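Local coordinates for oxidoreductase protein (Agrobacterium radiobacter, PDB 5UI9) that binds NAD+ together with a small dihydroxy acid and magnesium, and probably catalyses NAD-dependent oxidation or reduction of a hydroxylated substrate, at residues K25-A30 with A297-W302; A17-H22 with N290-V295; V326-E331 with R337-G342; I216-D219 with T225-V228. All coordinates share one frame; numbering follows the deposited sequence.

Contact 1: residues K25-A30 with A297-W302. With MG (magnesium ion), chain E.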
loop_
_atom_site.group_PDB
_atom_site.type_symbol
_atom_site.label_atom_id
_atom_site.label_comp_id
_atom_site.label_asym_id
_atom_site.label_seq_id
_atom_site.Cartn_x
_atom_site.Cartn_y
_atom_site.Cartn_z
ATOM N N LYS A 25 -4.896 13.761 35.902
ATOM C CA LYS A 25 -5.769 13.507 37.049
ATOM C C LYS A 25 -5.928 11.996 37.268
ATOM O O LYS A 25 -5.722 11.519 38.382
ATOM C CB LYS A 25 -7.116 14.229 36.860
ATOM C CG LYS A 25 -8.133 14.046 37.984
ATOM C CD LYS A 25 -8.766 15.363 38.445
ATOM C CE LYS A 25 -9.412 16.184 37.328
ATOM N NZ LYS A 25 -10.402 15.407 36.539
ATOM N N ASP A 26 -6.238 11.260 36.197
ATOM C CA ASP A 26 -6.330 9.786 36.234
ATOM C C ASP A 26 -5.006 9.065 36.521
ATOM O O ASP A 26 -5.028 7.953 37.018
ATOM C CB ASP A 26 -6.867 9.223 34.903
ATOM C CG ASP A 26 -8.354 9.488 34.681
ATOM O OD1 ASP A 26 -9.071 9.919 35.611
ATOM O OD2 ASP A 26 -8.808 9.247 33.538
ATOM N N VAL A 27 -3.866 9.653 36.161
ATOM C CA VAL A 27 -2.569 9.004 36.400
ATOM C C VAL A 27 -2.368 8.795 37.901
ATOM O O VAL A 27 -2.582 9.716 38.690
ATOM C CB VAL A 27 -1.376 9.827 35.834
ATOM C CG1 VAL A 27 -0.036 9.332 36.388
ATOM C CG2 VAL A 27 -1.365 9.796 34.305
ATOM N N LYS A 28 -1.946 7.590 38.267
ATOM C CA LYS A 28 -1.559 7.279 39.639
ATOM C C LYS A 28 -0.061 7.503 39.858
ATOM O O LYS A 28 0.775 6.967 39.125
ATOM C CB LYS A 28 -1.973 5.846 40.007
ATOM C CG LYS A 28 -3.438 5.767 40.426
ATOM C CD LYS A 28 -4.068 4.405 40.170
ATOM C CE LYS A 28 -5.547 4.412 40.539
ATOM N NZ LYS A 28 -6.322 3.492 39.663
ATOM N N GLY A 29 0.253 8.305 40.878
ATOM C CA GLY A 29 1.624 8.658 41.227
ATOM C C GLY A 29 2.072 10.015 40.708
ATOM O O GLY A 29 3.238 10.381 40.880
ATOM N N ALA A 30 1.162 10.766 40.080
ATOM C CA ALA A 30 1.485 12.103 39.581
ATOM C C ALA A 30 0.247 12.973 39.378
ATOM O O ALA A 30 -0.860 12.461 39.153
ATOM C CB ALA A 30 2.276 12.007 38.282
ATOM N N ALA A 297 -2.240 6.185 28.935
ATOM C CA ALA A 297 -1.245 5.104 28.861
ATOM C C ALA A 297 0.186 5.637 28.853
ATOM O O ALA A 297 1.020 5.197 29.650
ATOM C CB ALA A 297 -1.491 4.224 27.632
ATOM N N ILE A 298 0.464 6.603 27.977
ATOM C CA ILE A 298 1.820 7.148 27.870
ATOM C C ILE A 298 2.199 7.983 29.101
ATOM O O ILE A 298 3.355 7.967 29.509
ATOM C CB ILE A 298 2.061 7.924 26.543
ATOM C CG1 ILE A 298 3.558 7.945 26.207
ATOM C CG2 ILE A 298 1.496 9.330 26.597
ATOM C CD1 ILE A 298 3.907 8.692 24.940
ATOM N N GLN A 299 1.240 8.701 29.684
ATOM C CA GLN A 299 1.515 9.503 30.884
ATOM C C GLN A 299 1.682 8.644 32.152
ATOM O O GLN A 299 2.500 8.974 33.014
ATOM C CB GLN A 299 0.469 10.615 31.047
ATOM C CG GLN A 299 0.637 11.693 29.970
ATOM C CD GLN A 299 -0.343 12.853 30.051
ATOM O OE1 GLN A 299 -0.308 13.730 29.193
ATOM N NE2 GLN A 299 -1.200 12.879 31.079
ATOM N N GLN A 300 0.952 7.533 32.249
ATOM C CA GLN A 300 1.223 6.531 33.291
ATOM C C GLN A 300 2.579 5.867 33.074
ATOM O O GLN A 300 3.311 5.615 34.040
ATOM C CB GLN A 300 0.133 5.446 33.351
ATOM C CG GLN A 300 0.207 4.558 34.597
ATOM C CD GLN A 300 -0.062 5.332 35.867
ATOM O OE1 GLN A 300 -1.176 5.792 36.085
ATOM N NE2 GLN A 300 0.959 5.496 36.708
ATOM N N HIS A 301 2.896 5.565 31.815
ATOM C CA HIS A 301 4.190 4.987 31.451
ATOM C C HIS A 301 5.328 5.913 31.885
ATOM O O HIS A 301 6.255 5.472 32.569
ATOM C CB HIS A 301 4.239 4.692 29.947
ATOM C CG HIS A 301 5.583 4.264 29.445
ATOM N ND1 HIS A 301 6.061 2.980 29.587
ATOM C CD2 HIS A 301 6.537 4.945 28.765
ATOM C CE1 HIS A 301 7.256 2.891 29.032
ATOM N NE2 HIS A 301 7.568 4.070 28.525
ATOM N N TRP A 302 5.237 7.190 31.516
ATOM C CA TRP A 302 6.203 8.208 31.962
ATOM C C TRP A 302 6.398 8.184 33.480
ATOM O O TRP A 302 7.527 8.137 33.963
ATOM C CB TRP A 302 5.760 9.612 31.533
ATOM C CG TRP A 302 6.489 10.735 32.255
ATOM C CD1 TRP A 302 6.062 11.417 33.367
ATOM C CD2 TRP A 302 7.769 11.280 31.918
ATOM N NE1 TRP A 302 7.004 12.346 33.746
ATOM C CE2 TRP A 302 8.060 12.287 32.872
ATOM C CE3 TRP A 302 8.699 11.018 30.906
ATOM C CZ2 TRP A 302 9.244 13.046 32.829
ATOM C CZ3 TRP A 302 9.877 11.762 30.869
ATOM C CH2 TRP A 302 10.139 12.766 31.825
HETATM MG MG MG E . -3.041 11.987 39.037
HETATM O O HOH W 1 -3.531 11.473 41.259
#

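Contact 2: residues A17-H22 with N290-V295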
loop_
_atom_site.group_PDB
_atom_site.type_symbol
_atom_site.label_atom_id
_atom_site.label_comp_id
_atom_site.label_asym_id
_atom_site.label_seq_id
_atom_site.Cartn_x
_atom_site.Cartn_y
_atom_site.Cartn_z
ATOM N N ALA A 17 -3.851 19.914 25.044
ATOM C CA ALA A 17 -3.438 19.861 26.460
ATOM C C ALA A 17 -4.574 19.581 27.444
ATOM O O ALA A 17 -4.324 19.056 28.521
ATOM C CB ALA A 17 -2.731 21.146 26.859
ATOM N N VAL A 18 -5.808 19.928 27.074
ATOM C CA VAL A 18 -6.988 19.609 27.890
ATOM C C VAL A 18 -7.083 18.092 28.114
ATOM O O VAL A 18 -7.424 17.656 29.214
ATOM C CB VAL A 18 -8.294 20.164 27.255
ATOM C CG1 VAL A 18 -9.536 19.696 28.022
ATOM C CG2 VAL A 18 -8.248 21.694 27.188
ATOM N N ASN A 19 -6.755 17.304 27.081
ATOM C CA ASN A 19 -6.705 15.837 27.196
ATOM C C ASN A 19 -5.588 15.392 28.127
ATOM O O ASN A 19 -5.770 14.469 28.909
ATOM C CB ASN A 19 -6.501 15.154 25.841
ATOM C CG ASN A 19 -7.624 15.433 24.870
ATOM O OD1 ASN A 19 -8.782 15.122 25.136
ATOM N ND2 ASN A 19 -7.283 16.028 23.734
ATOM N N GLN A 20 -4.430 16.036 28.018
ATOM C CA GLN A 20 -3.287 15.707 28.868
ATOM C C GLN A 20 -3.585 16.024 30.338
ATOM O O GLN A 20 -3.239 15.237 31.218
ATOM C CB GLN A 20 -2.012 16.405 28.371
ATOM C CG GLN A 20 -1.554 15.859 27.025
ATOM C CD GLN A 20 -0.326 16.530 26.448
ATOM O OE1 GLN A 20 -0.245 16.721 25.234
ATOM N NE2 GLN A 20 0.643 16.866 27.295
ATOM N N MET A 21 -4.263 17.149 30.577
ATOM C CA MET A 21 -4.720 17.537 31.918
ATOM C C MET A 21 -5.737 16.568 32.523
ATOM O O MET A 21 -5.626 16.215 33.702
ATOM C CB MET A 21 -5.310 18.957 31.904
ATOM C CG MET A 21 -4.290 20.060 31.657
ATOM S SD MET A 21 -3.003 20.229 32.914
ATOM C CE MET A 21 -3.990 20.737 34.332
ATOM N N HIS A 22 -6.725 16.142 31.732
ATOM C CA HIS A 22 -7.664 15.103 32.184
ATOM C C HIS A 22 -6.895 13.847 32.565
ATOM O O HIS A 22 -7.099 13.290 33.647
ATOM C CB HIS A 22 -8.687 14.728 31.104
ATOM C CG HIS A 22 -9.823 15.694 30.959
ATOM N ND1 HIS A 22 -10.697 15.974 31.986
ATOM C CD2 HIS A 22 -10.266 16.398 29.890
ATOM C CE1 HIS A 22 -11.608 16.834 31.566
ATOM N NE2 HIS A 22 -11.369 17.107 30.298
ATOM N N ASN A 290 -9.925 6.905 21.230
ATOM C CA ASN A 290 -8.757 6.035 21.073
ATOM C C ASN A 290 -7.462 6.774 21.437
ATOM O O ASN A 290 -6.638 6.238 22.173
ATOM C CB ASN A 290 -8.677 5.493 19.636
ATOM C CG ASN A 290 -7.571 4.464 19.439
ATOM O OD1 ASN A 290 -7.041 3.887 20.393
ATOM N ND2 ASN A 290 -7.224 4.223 18.181
ATOM N N ILE A 291 -7.303 7.996 20.918
ATOM C CA ILE A 291 -6.138 8.841 21.213
ATOM C C ILE A 291 -6.134 9.213 22.693
ATOM O O ILE A 291 -5.092 9.158 23.363
ATOM C CB ILE A 291 -6.113 10.112 20.318
ATOM C CG1 ILE A 291 -5.864 9.722 18.848
ATOM C CG2 ILE A 291 -5.052 11.111 20.791
ATOM C CD1 ILE A 291 -6.011 10.867 17.864
ATOM N N GLN A 292 -7.306 9.579 23.200
ATOM C CA GLN A 292 -7.449 9.983 24.592
ATOM C C GLN A 292 -7.041 8.899 25.593
ATOM O O GLN A 292 -6.366 9.202 26.580
ATOM C CB GLN A 292 -8.872 10.484 24.843
ATOM C CG GLN A 292 -9.110 11.850 24.209
ATOM C CD GLN A 292 -10.572 12.250 24.177
ATOM O OE1 GLN A 292 -11.447 11.437 23.863
ATOM N NE2 GLN A 292 -10.845 13.511 24.474
ATOM N N GLU A 293 -7.419 7.646 25.329
ATOM C CA GLU A 293 -6.942 6.519 26.136
ATOM C C GLU A 293 -5.418 6.423 26.105
ATOM O O GLU A 293 -4.793 6.193 27.144
ATOM C CB GLU A 293 -7.525 5.180 25.669
ATOM C CG GLU A 293 -7.146 4.012 26.587
ATOM C CD GLU A 293 -7.667 2.662 26.125
ATOM O OE1 GLU A 293 -7.992 2.497 24.935
ATOM O OE2 GLU A 293 -7.763 1.746 26.964
ATOM N N SER A 294 -4.828 6.581 24.919
ATOM C CA SER A 294 -3.379 6.450 24.770
ATOM C C SER A 294 -2.592 7.554 25.494
ATOM O O SER A 294 -1.440 7.349 25.859
ATOM C CB SER A 294 -2.988 6.393 23.290
ATOM O OG SER A 294 -3.067 7.657 22.665
ATOM N N VAL A 295 -3.225 8.710 25.693
ATOM C CA VAL A 295 -2.648 9.813 26.464
ATOM C C VAL A 295 -2.461 9.372 27.916
ATOM O O VAL A 295 -1.412 9.606 28.494
ATOM C CB VAL A 295 -3.528 11.097 26.405
ATOM C CG1 VAL A 295 -2.993 12.178 27.333
ATOM C CG2 VAL A 295 -3.642 11.633 24.980
#

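Contact 3: residues V326-E331 with R337-G342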
loop_
_atom_site.group_PDB
_atom_site.type_symbol
_atom_site.label_atom_id
_atom_site.label_comp_id
_atom_site.label_asym_id
_atom_site.label_seq_id
_atom_site.Cartn_x
_atom_site.Cartn_y
_atom_site.Cartn_z
ATOM N N VAL A 326 10.704 11.280 9.039
ATOM C CA VAL A 326 9.907 12.438 8.617
ATOM C C VAL A 326 10.729 13.367 7.717
ATOM O O VAL A 326 10.288 13.732 6.627
ATOM C CB VAL A 326 9.333 13.225 9.823
ATOM C CG1 VAL A 326 8.735 14.566 9.396
ATOM C CG2 VAL A 326 8.285 12.390 10.543
ATOM N N GLU A 327 11.918 13.741 8.181
ATOM C CA GLU A 327 12.796 14.628 7.420
ATOM C C GLU A 327 13.254 13.966 6.106
ATOM O O GLU A 327 13.321 14.624 5.073
ATOM C CB GLU A 327 13.986 15.069 8.287
ATOM C CG GLU A 327 14.865 16.137 7.651
ATOM C CD GLU A 327 15.730 16.869 8.664
ATOM O OE1 GLU A 327 15.158 17.574 9.523
ATOM O OE2 GLU A 327 16.977 16.736 8.605
ATOM N N ALA A 328 13.536 12.663 6.156
ATOM C CA ALA A 328 13.886 11.894 4.963
ATOM C C ALA A 328 12.743 11.829 3.946
ATOM O O ALA A 328 12.990 11.862 2.745
ATOM C CB ALA A 328 14.320 10.490 5.347
ATOM N N ALA A 329 11.505 11.727 4.428
ATOM C CA ALA A 329 10.332 11.695 3.557
ATOM C C ALA A 329 10.130 12.998 2.790
ATOM O O ALA A 329 9.837 12.966 1.591
ATOM C CB ALA A 329 9.080 11.340 4.350
ATOM N N TYR A 330 10.294 14.135 3.470
ATOM C CA TYR A 330 10.231 15.446 2.803
ATOM C C TYR A 330 11.345 15.605 1.772
ATOM O O TYR A 330 11.091 16.040 0.644
ATOM C CB TYR A 330 10.257 16.602 3.815
ATOM C CG TYR A 330 8.913 16.841 4.472
ATOM C CD1 TYR A 330 7.835 17.307 3.725
ATOM C CD2 TYR A 330 8.711 16.581 5.830
ATOM C CE1 TYR A 330 6.596 17.517 4.303
ATOM C CE2 TYR A 330 7.469 16.793 6.424
ATOM C CZ TYR A 330 6.415 17.262 5.650
ATOM O OH TYR A 330 5.176 17.469 6.211
ATOM N N GLU A 331 12.567 15.245 2.163
ATOM C CA GLU A 331 13.716 15.241 1.248
ATOM C C GLU A 331 13.418 14.410 0.000
ATOM O O GLU A 331 13.521 14.912 -1.118
ATOM C CB GLU A 331 14.966 14.705 1.955
ATOM C CG GLU A 331 16.258 14.809 1.154
ATOM C CD GLU A 331 17.486 14.325 1.923
ATOM O OE1 GLU A 331 17.509 14.407 3.178
ATOM O OE2 GLU A 331 18.442 13.857 1.263
ATOM N N ARG A 337 14.328 10.985 -4.890
ATOM C CA ARG A 337 15.399 10.021 -4.643
ATOM C C ARG A 337 15.158 9.226 -3.347
ATOM O O ARG A 337 14.494 9.702 -2.420
ATOM C CB ARG A 337 16.744 10.757 -4.572
ATOM N N THR A 338 15.695 8.010 -3.302
ATOM C CA THR A 338 15.720 7.205 -2.084
ATOM C C THR A 338 16.736 7.815 -1.112
ATOM O O THR A 338 17.787 8.298 -1.535
ATOM C CB THR A 338 16.082 5.738 -2.399
ATOM O OG1 THR A 338 15.144 5.211 -3.346
ATOM C CG2 THR A 338 16.065 4.867 -1.138
ATOM N N VAL A 339 16.415 7.797 0.180
ATOM C CA VAL A 339 17.251 8.425 1.208
ATOM C C VAL A 339 17.755 7.368 2.188
ATOM O O VAL A 339 16.978 6.549 2.671
ATOM C CB VAL A 339 16.479 9.532 1.966
ATOM C CG1 VAL A 339 17.318 10.115 3.098
ATOM C CG2 VAL A 339 16.058 10.634 1.007
ATOM N N ASP A 340 19.056 7.418 2.479
ATOM C CA ASP A 340 19.690 6.558 3.477
ATOM C C ASP A 340 19.442 7.146 4.868
ATOM O O ASP A 340 19.874 8.263 5.161
ATOM C CB ASP A 340 21.199 6.464 3.198
ATOM C CG ASP A 340 21.922 5.454 4.092
ATOM O OD1 ASP A 340 21.539 5.266 5.269
ATOM O OD2 ASP A 340 22.910 4.862 3.614
ATOM N N ILE A 341 18.778 6.375 5.726
ATOM C CA ILE A 341 18.443 6.828 7.078
ATOM C C ILE A 341 19.672 6.792 7.990
ATOM O O ILE A 341 19.885 7.723 8.774
ATOM C CB ILE A 341 17.292 5.996 7.691
ATOM C CG1 ILE A 341 16.035 6.070 6.801
ATOM C CG2 ILE A 341 16.977 6.458 9.111
ATOM C CD1 ILE A 341 15.557 7.477 6.485
ATOM N N GLY A 342 20.470 5.727 7.881
ATOM C CA GLY A 342 21.713 5.585 8.645
ATOM C C GLY A 342 22.656 6.772 8.523
ATOM O O GLY A 342 23.247 7.202 9.514
#

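Contact 4: residues I216-D219 with T225-V228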
loop_
_atom_site.group_PDB
_atom_site.type_symbol
_atom_site.label_atom_id
_atom_site.label_comp_id
_atom_site.label_asym_id
_atom_site.label_seq_id
_atom_site.Cartn_x
_atom_site.Cartn_y
_atom_site.Cartn_z
ATOM N N ILE A 216 4.751 6.421 1.327
ATOM C CA ILE A 216 6.141 6.171 1.697
ATOM C C ILE A 216 6.429 4.670 1.626
ATOM O O ILE A 216 5.656 3.865 2.140
ATOM C CB ILE A 216 6.439 6.689 3.126
ATOM C CG1 ILE A 216 5.982 8.144 3.283
ATOM C CG2 ILE A 216 7.928 6.554 3.454
ATOM C CD1 ILE A 216 6.183 8.730 4.664
ATOM N N LEU A 217 7.548 4.313 0.997
ATOM C CA LEU A 217 8.018 2.928 0.909
ATOM C C LEU A 217 9.236 2.755 1.819
ATOM O O LEU A 217 10.239 3.437 1.634
ATOM C CB LEU A 217 8.401 2.607 -0.534
ATOM C CG LEU A 217 8.947 1.224 -0.895
ATOM C CD1 LEU A 217 7.973 0.105 -0.570
ATOM C CD2 LEU A 217 9.285 1.202 -2.382
ATOM N N LEU A 218 9.147 1.837 2.782
ATOM C CA LEU A 218 10.208 1.622 3.778
ATOM C C LEU A 218 10.958 0.316 3.554
ATOM O O LEU A 218 10.348 -0.725 3.368
ATOM C CB LEU A 218 9.616 1.589 5.184
ATOM C CG LEU A 218 8.846 2.811 5.699
ATOM C CD1 LEU A 218 8.340 2.563 7.118
ATOM C CD2 LEU A 218 9.694 4.075 5.655
ATOM N N ASP A 219 12.284 0.380 3.595
ATOM C CA ASP A 219 13.124 -0.814 3.628
ATOM C C ASP A 219 13.667 -0.933 5.049
ATOM O O ASP A 219 14.526 -0.152 5.453
ATOM C CB ASP A 219 14.240 -0.688 2.600
ATOM C CG ASP A 219 13.709 -0.318 1.212
ATOM O OD1 ASP A 219 12.876 -1.079 0.669
ATOM O OD2 ASP A 219 14.115 0.728 0.653
ATOM N N THR A 225 9.796 -5.122 4.131
ATOM C CA THR A 225 9.374 -3.974 3.344
ATOM C C THR A 225 8.038 -3.513 3.892
ATOM O O THR A 225 7.202 -4.342 4.243
ATOM C CB THR A 225 9.177 -4.357 1.868
ATOM O OG1 THR A 225 10.388 -4.905 1.348
ATOM C CG2 THR A 225 8.762 -3.148 1.029
ATOM N N SER A 226 7.821 -2.205 3.963
ATOM C CA SER A 226 6.504 -1.699 4.319
ATOM C C SER A 226 6.084 -0.464 3.523
ATOM O O SER A 226 6.917 0.237 2.936
ATOM C CB SER A 226 6.391 -1.462 5.831
ATOM O OG SER A 226 6.937 -0.219 6.208
ATOM N N ILE A 227 4.768 -0.259 3.485
ATOM C CA ILE A 227 4.139 0.934 2.947
ATOM C C ILE A 227 3.504 1.713 4.097
ATOM O O ILE A 227 2.754 1.148 4.898
ATOM C CB ILE A 227 3.031 0.570 1.933
ATOM C CG1 ILE A 227 3.620 -0.162 0.717
ATOM C CG2 ILE A 227 2.244 1.802 1.490
ATOM C CD1 ILE A 227 4.605 0.651 -0.102
ATOM N N VAL A 228 3.818 3.002 4.174
ATOM C CA VAL A 228 3.105 3.938 5.032
ATOM C C VAL A 228 2.364 4.889 4.107
ATOM O O VAL A 228 2.988 5.653 3.358
ATOM C CB VAL A 228 4.055 4.714 5.953
ATOM C CG1 VAL A 228 3.311 5.819 6.697
ATOM C CG2 VAL A 228 4.702 3.754 6.933
HETATM O O HOH W 2 12.678 -3.590 1.478
#

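Contact 1: residues K25-A30 with A297-W302
The carboxamide of Q300 is the flat group at the heart of this contact, and V27 and K28 share it between them. Over one face lies V27, whose CG1 stands 3.7 Å from Q300 OE1; from the other side of the plane the CB of K28 comes up beside the same oxygen. The outer edge belongs to the K28 backbone. K28 N donates to Q300 OE1 over 2.9 Å, in the carbonyl plane and on a lone pair, while Q300 NE2 donates to K28 O at 2.8 Å, almost straight at 174° and within the plane of its own amide. A side chain that starts anti to its backbone nitrogen and then bends at chi2 (65°) swings the amide round to this edge. Its NE2 is also bound to D304 OD1, one turn further along helix 289-308. Beside this pairing V27 CG2 packs 3.8 Å from Q299 CB, the two side chains meeting at about a right angle, whereas the amide nitrogen of Q299 is spent on Q20 O. V27 is where helix 17-26 gives out, and its carbonyl oxygen binds magnesium at 2.3 Å; A30 O, W24 O and a water also bind the ion. The case illustrates how one amide can read both backbone polar atoms of a single residue, the N-H and the C=O of K28. The two complementary bonds fix which end of the Q300 group is oxygen and hold its rotation. They engage the residue directly after V27, in the turn leading on to A30, and could limit movement there.

Contact 2: residues A17-H22 with N290-V295
Q292 is the first residue of helix 290-295 to reach helix 17-22, and it does so through its amide. NE2 donates to N19 OD1 over 2.7 Å, nearly linear at the hydrogen and with the acceptor in the plane of the Q292 amide; seen from N19, however, the donor is tilted 32° out of the carbonyl plane. The two amides are turned steeply against each other, their planes standing 79° apart. Q292 CG also comes within 3.4 Å of the same N19 OD1, which thus rests against the aliphatic stem as well as the polar end. Q292 OE1 is taken up by S285 N, so that both ends of the amide are held. V295 then supplies the apolar half of the contact: its CG1, placed anti to the backbone nitrogen, reaches the backbone of helix 17-22, 3.9 Å from both N19 O and Q20 CA, and meets Q20 CG at 4.0 Å. The amide of Q20 leads elsewhere, to D72 and Q97, with its side chain about 5 Å from NAD. The helix segments approach to 9.4 Å between axes. This joins the first helix of the Rossmann domain, which follows the glycine-rich turn, to a late helix whose I291 touches both NAD and the bound dihydroxy acid. Chemically, Q292 donates through NE2 to N19 and accepts through OE1 from S285, which fixes which end of its buried amide is nitrogen, while V295 adds ordinary apolar packing beside that short bond.

Contact 3: residues V326-E331 with R337-G342
A328 and V339 bring the two backbones nearest, their CA atoms 6.1 Å apart where helix 326-331 passes a short extended piece of chain. The helix is regular, with E331 N bonded to E327 O. Opposite it V339 is extended and directs its side chain at the helix, D340 directs its own away, and by I341 the backbone has turned to helical angles. The strand 339-340 is the outermost of the mixed sheet within this chain, V339 bonding to L197 and I341 to A195, and the helix packs beside it. Two side chains converge on the A328 methyl. V339 CG1 meets A328 CB at 3.8 Å, and I341 CD1 presses on A328 CB at 3.5 Å, tighter than ordinary van der Waals contact. Both side-chain torsions of I341 lie near -60°, which folds CD1 back to the methyl even though its CB does not face the helix. The second branch of the valine, V339 CG2, lies 3.7 Å from A328 O and brushes the arm of E331. That arm runs out extended from a CG anti to the backbone nitrogen, bringing E331 OE2 to 4.0 Å from V339 CG2. M344 also packs on A328 and V339, while on the reverse side of the chain T338 packs on G336 of the second subunit. What binds the segments is thus apolar surface: the small A328 side chain permits close approach, and the exposed E331 only lays the end of its side chain, carboxylate included, loosely alongside V339 CG2.

Contact 4: residues I216-D219 with T225-V228
S226 O receives two donors from the facing strand: L218 N, in a nearly straight bond of 2.7 Å (178°), and, more weakly, the CA-H of L217, whose CA stands 3.5 Å away. This is the antiparallel beta hairpin of strands 213-220 and 225-231, in the sheet of the GFO/IDH/MocA C-terminal domain. L218 with S226 and I216 with V228 are hydrogen-bonded pairs, the return bonds running from S226 N to L218 O and from V228 N to I216 O; L217 with I227 and D219 with T225 are the non-hydrogen-bonded pairs between and beyond them. On the face carrying L217, I227 and T225, the methyls L217 CD1 and I227 CD1 are squeezed to 3.4 Å, closer than usual, and L217 CD1 also meets T225 CG2 at 3.7 Å. The second subunit covers this face, its T215 packing on L217 and T225 and its I227 on the I227 of this chain. The other face, with I216, L218, S226 and V228, turns to helix 175-191. There L218 CD1 touches V228 CG2 at 3.8 Å. S226 OG, set between its backbone nitrogen and carbonyl carbon (chi1 83°), presses against L218 CD1 at 3.2 Å but finds its polar partner in H220 NE2. D219 also forms a salt bridge with R200 of the second subunit, so the hairpin contributes charge as well as packing to the dimer interface. At this end one water spans the strands, donating to D219 OD1 over 2.6 Å and lying 2.6 Å from T225 OG1.

In the fold
From the N terminus, helix 17-26 supplies the first segment of contact 2, and its C-terminal end with the following turn supplies that of contact 1. Both wait nearly 270 residues for partners on helix 289-308, and because the segments alternate, the two loops cross; Q299 of contact 1 reaches Q20 of contact 2. Within both loops lies contact 4, a local hairpin in the C-terminal domain's mixed sheet. Contact 3 opens after all have closed, folding the chain's end back from helix 316-335 onto that sheet, where A329 packs on I216 of contact 4. Contacts 1 and 2 thus fasten the Rossmann domain to the late helix; contacts 3 and 4 consolidate the sheet, 29 to 34 Å away between contact centres.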